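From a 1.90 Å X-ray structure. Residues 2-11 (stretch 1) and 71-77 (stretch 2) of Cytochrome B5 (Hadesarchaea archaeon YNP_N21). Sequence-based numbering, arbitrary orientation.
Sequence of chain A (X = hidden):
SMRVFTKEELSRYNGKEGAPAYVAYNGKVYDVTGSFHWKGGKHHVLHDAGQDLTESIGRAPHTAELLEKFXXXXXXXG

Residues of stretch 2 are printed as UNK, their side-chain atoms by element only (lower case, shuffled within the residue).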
# COMPACT_ATOMS: atom_id res chain seq x y z
N MET A 2 -0.70 2.97 -16.09
CA MET A 2 0.46 2.86 -15.18
C MET A 2 1.05 4.26 -14.96
O MET A 2 1.45 4.91 -15.90
CB MET A 2 1.52 1.94 -15.80
CG MET A 2 2.51 1.37 -14.81
SD MET A 2 1.81 0.20 -13.61
CE MET A 2 0.26 -0.28 -14.35
N ARG A 3 1.08 4.70 -13.69
CA ARG A 3 1.58 6.01 -13.34
C ARG A 3 2.89 5.88 -12.53
O ARG A 3 3.28 4.79 -12.08
CB ARG A 3 0.47 6.79 -12.63
CG ARG A 3 -0.53 7.40 -13.60
CD ARG A 3 -1.80 7.99 -13.00
NE ARG A 3 -1.53 9.04 -12.03
CZ ARG A 3 -1.80 8.96 -10.73
NH1 ARG A 3 -2.42 7.90 -10.25
NH2 ARG A 3 -1.44 9.94 -9.93
N VAL A 4 3.58 7.01 -12.38
CA VAL A 4 4.76 7.15 -11.58
C VAL A 4 4.40 8.05 -10.39
O VAL A 4 3.97 9.20 -10.57
CB VAL A 4 5.96 7.71 -12.37
CG1 VAL A 4 7.20 7.85 -11.51
CG2 VAL A 4 6.26 6.89 -13.60
N PHE A 5 4.58 7.49 -9.19
CA PHE A 5 4.27 8.11 -7.93
C PHE A 5 5.58 8.50 -7.25
O PHE A 5 6.53 7.74 -7.21
CB PHE A 5 3.47 7.16 -7.03
CG PHE A 5 2.08 6.79 -7.53
CD1 PHE A 5 0.99 7.58 -7.22
CD2 PHE A 5 1.87 5.65 -8.30
CE1 PHE A 5 -0.29 7.23 -7.66
CE2 PHE A 5 0.61 5.32 -8.76
CZ PHE A 5 -0.47 6.12 -8.45
N THR A 6 5.64 9.72 -6.74
CA THR A 6 6.58 10.06 -5.72
C THR A 6 5.99 9.56 -4.39
O THR A 6 4.79 9.25 -4.31
CB THR A 6 6.86 11.57 -5.73
OG1 THR A 6 5.71 12.21 -5.20
CG2 THR A 6 7.18 12.12 -7.10
N LYS A 7 6.82 9.49 -3.36
CA LYS A 7 6.41 9.09 -2.04
C LYS A 7 5.48 10.15 -1.44
O LYS A 7 4.61 9.82 -0.64
CB LYS A 7 7.61 8.90 -1.11
CG LYS A 7 8.35 7.59 -1.30
CD LYS A 7 9.46 7.37 -0.30
CE LYS A 7 10.00 5.96 -0.35
NZ LYS A 7 11.34 5.86 0.25
N GLU A 8 5.70 11.42 -1.80
CA GLU A 8 4.86 12.49 -1.31
C GLU A 8 3.44 12.25 -1.83
O GLU A 8 2.50 12.28 -1.06
CB GLU A 8 5.44 13.85 -1.70
CG GLU A 8 5.05 14.97 -0.75
CD GLU A 8 6.04 16.12 -0.71
OE1 GLU A 8 6.73 16.33 -1.73
OE2 GLU A 8 6.13 16.79 0.35
N GLU A 9 3.32 11.94 -3.13
CA GLU A 9 2.04 11.70 -3.77
C GLU A 9 1.40 10.41 -3.24
O GLU A 9 0.19 10.34 -3.09
CB GLU A 9 2.17 11.58 -5.29
CG GLU A 9 2.58 12.87 -5.96
CD GLU A 9 2.94 12.73 -7.43
OE1 GLU A 9 2.95 11.58 -7.94
OE2 GLU A 9 3.21 13.78 -8.05
N LEU A 10 2.23 9.39 -3.00
CA LEU A 10 1.73 8.11 -2.54
C LEU A 10 1.12 8.25 -1.14
O LEU A 10 0.18 7.52 -0.79
CB LEU A 10 2.87 7.09 -2.55
CG LEU A 10 2.53 5.74 -1.93
CD1 LEU A 10 1.60 4.95 -2.84
CD2 LEU A 10 3.79 4.96 -1.61
N SER A 11 1.63 9.20 -0.34
CA SER A 11 1.17 9.41 1.06
C SER A 11 -0.29 9.87 1.10
O SER A 11 -1.02 9.64 2.08
CB SER A 11 2.08 10.37 1.77
OG SER A 11 2.05 11.63 1.14
N UNK A 71 -4.60 -4.77 -7.83
CA UNK A 71 -4.07 -4.09 -9.01
C UNK A 71 -2.77 -3.32 -8.71
O UNK A 71 -2.65 -2.74 -7.65
c UNK A 71 -6.34 -3.33 -8.53
c UNK A 71 -5.94 -4.31 -7.45
c UNK A 71 -5.17 -3.11 -9.46
N UNK A 72 -1.81 -3.39 -9.62
CA UNK A 72 -0.66 -2.50 -9.64
C UNK A 72 -1.10 -1.24 -10.40
O UNK A 72 -1.52 -1.34 -11.56
c UNK A 72 1.76 -2.22 -10.36
c UNK A 72 0.56 -3.16 -10.29
c UNK A 72 0.94 -4.46 -9.59
N UNK A 73 -1.01 -0.09 -9.74
CA UNK A 73 -1.49 1.15 -10.31
C UNK A 73 -0.29 2.01 -10.75
O UNK A 73 -0.44 2.97 -11.47
c UNK A 73 -1.79 2.18 -8.00
c UNK A 73 -2.44 1.88 -9.34
c UNK A 73 -3.73 1.10 -9.13
N UNK A 74 0.92 1.61 -10.39
CA UNK A 74 2.08 2.32 -10.88
C UNK A 74 3.36 1.88 -10.20
O UNK A 74 3.43 0.81 -9.58
N UNK A 75 4.39 2.72 -10.37
CA UNK A 75 5.68 2.51 -9.82
C UNK A 75 6.00 3.73 -8.97
O UNK A 75 5.47 4.82 -9.20
c UNK A 75 6.73 2.24 -10.91
c UNK A 75 6.36 1.02 -11.75
c UNK A 75 6.99 3.45 -11.80
N UNK A 76 6.87 3.51 -7.97
CA UNK A 76 7.20 4.50 -6.99
C UNK A 76 8.60 5.05 -7.29
O UNK A 76 9.56 4.30 -7.27
c UNK A 76 7.47 4.78 -4.46
c UNK A 76 6.47 5.91 -4.31
c UNK A 76 7.10 3.86 -5.61
c UNK A 76 7.59 3.98 -3.16
N UNK A 77 8.64 6.38 -7.43
CA UNK A 77 9.60 7.21 -8.20
C UNK A 77 10.88 6.43 -8.49
O UNK A 77 11.04 5.96 -9.62
c UNK A 77 9.94 11.35 -4.09
n UNK A 77 10.54 12.37 -4.66
n UNK A 77 10.08 10.13 -4.61
n UNK A 77 9.19 11.57 -3.01
c UNK A 77 9.85 8.55 -7.48
c UNK A 77 10.92 8.50 -6.41
c UNK A 77 11.07 9.82 -5.67

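Position 71 has three side-chain carbons that close a ring onto the backbone N. They stay clear of stretch 1, with no approach under 7.8 Å. A ring of this kind is proline: P71.

Position 72 has one carbon carrying two more. One branch tip lies 4.1 Å from M2 SD, and the backbone O is 3.5 Å from M2 CE. This beta-branched, all-carbon side chain is valine, V72.

Position 73 has the same three carbons with the same fork. The CA-to-CB bond points away from stretch 1, yet one branch tip comes within 4.0 Å of F5 CE2. The residue is V73. Its O accepts a hydrogen bond from R3 N, at 3.2 Å.

Position 74 has no side-chain atoms. Its CA sits 3.0 Å from R3 O, 3.5 Å from M2 SD and 4.0 Å from F5 CE2. An ideal CB here would fall 2.2 Å from R3 O and 2.8 Å from F5 CE2, a clash with both. The residue is glycine, G74.

Position 75 again has one carbon carrying two. A branch tip meets V4 CG2 at 4.0 Å, on the sheet face that bears the V4 side chain. This is V75. V75 N donates to R3 O at 2.9 Å, and V75 O accepts from F5 N at 2.8 Å.

Position 76 has four carbons, forked at the second. The side chain leaves on the face shared with F5, and its end comes nearer to stretch 1. One fork tip lies 3.9 Å from L10 CD2, 3.9 Å from K7 CG and 4.2 Å from F5 CB. This is leucine, L76.

Position 77 has three carbons, a nitrogen, then a carbon carrying two more nitrogens. T6 CB lies over one face of this end group, 3.5 Å from the carbon that carries the two end nitrogens. One of those nitrogens is 3.2 Å from K7 N. The guanidinium identifies arginine, R77. R77 NH2 and K7 N are both donors, so no hydrogen bond forms. R77 N donates to F5 O at 2.5 Å, a short bond.

The contact is a parallel strand pairing. R3, V4 and F5 pair with G74, V75 and L76. Four backbone hydrogen bonds join the two stretches, with R3 and F5 supplying the N and O atoms on stretch 1. CA-H...O contacts add to this at V4 and L76. Beyond the pairing, T6 caps the following helix by accepting from E9 N, and L10 reaches L76 from that helix. The two stretches bury 665 Å² in total.

Stretch 2, residues 71-77: PVVGVLR
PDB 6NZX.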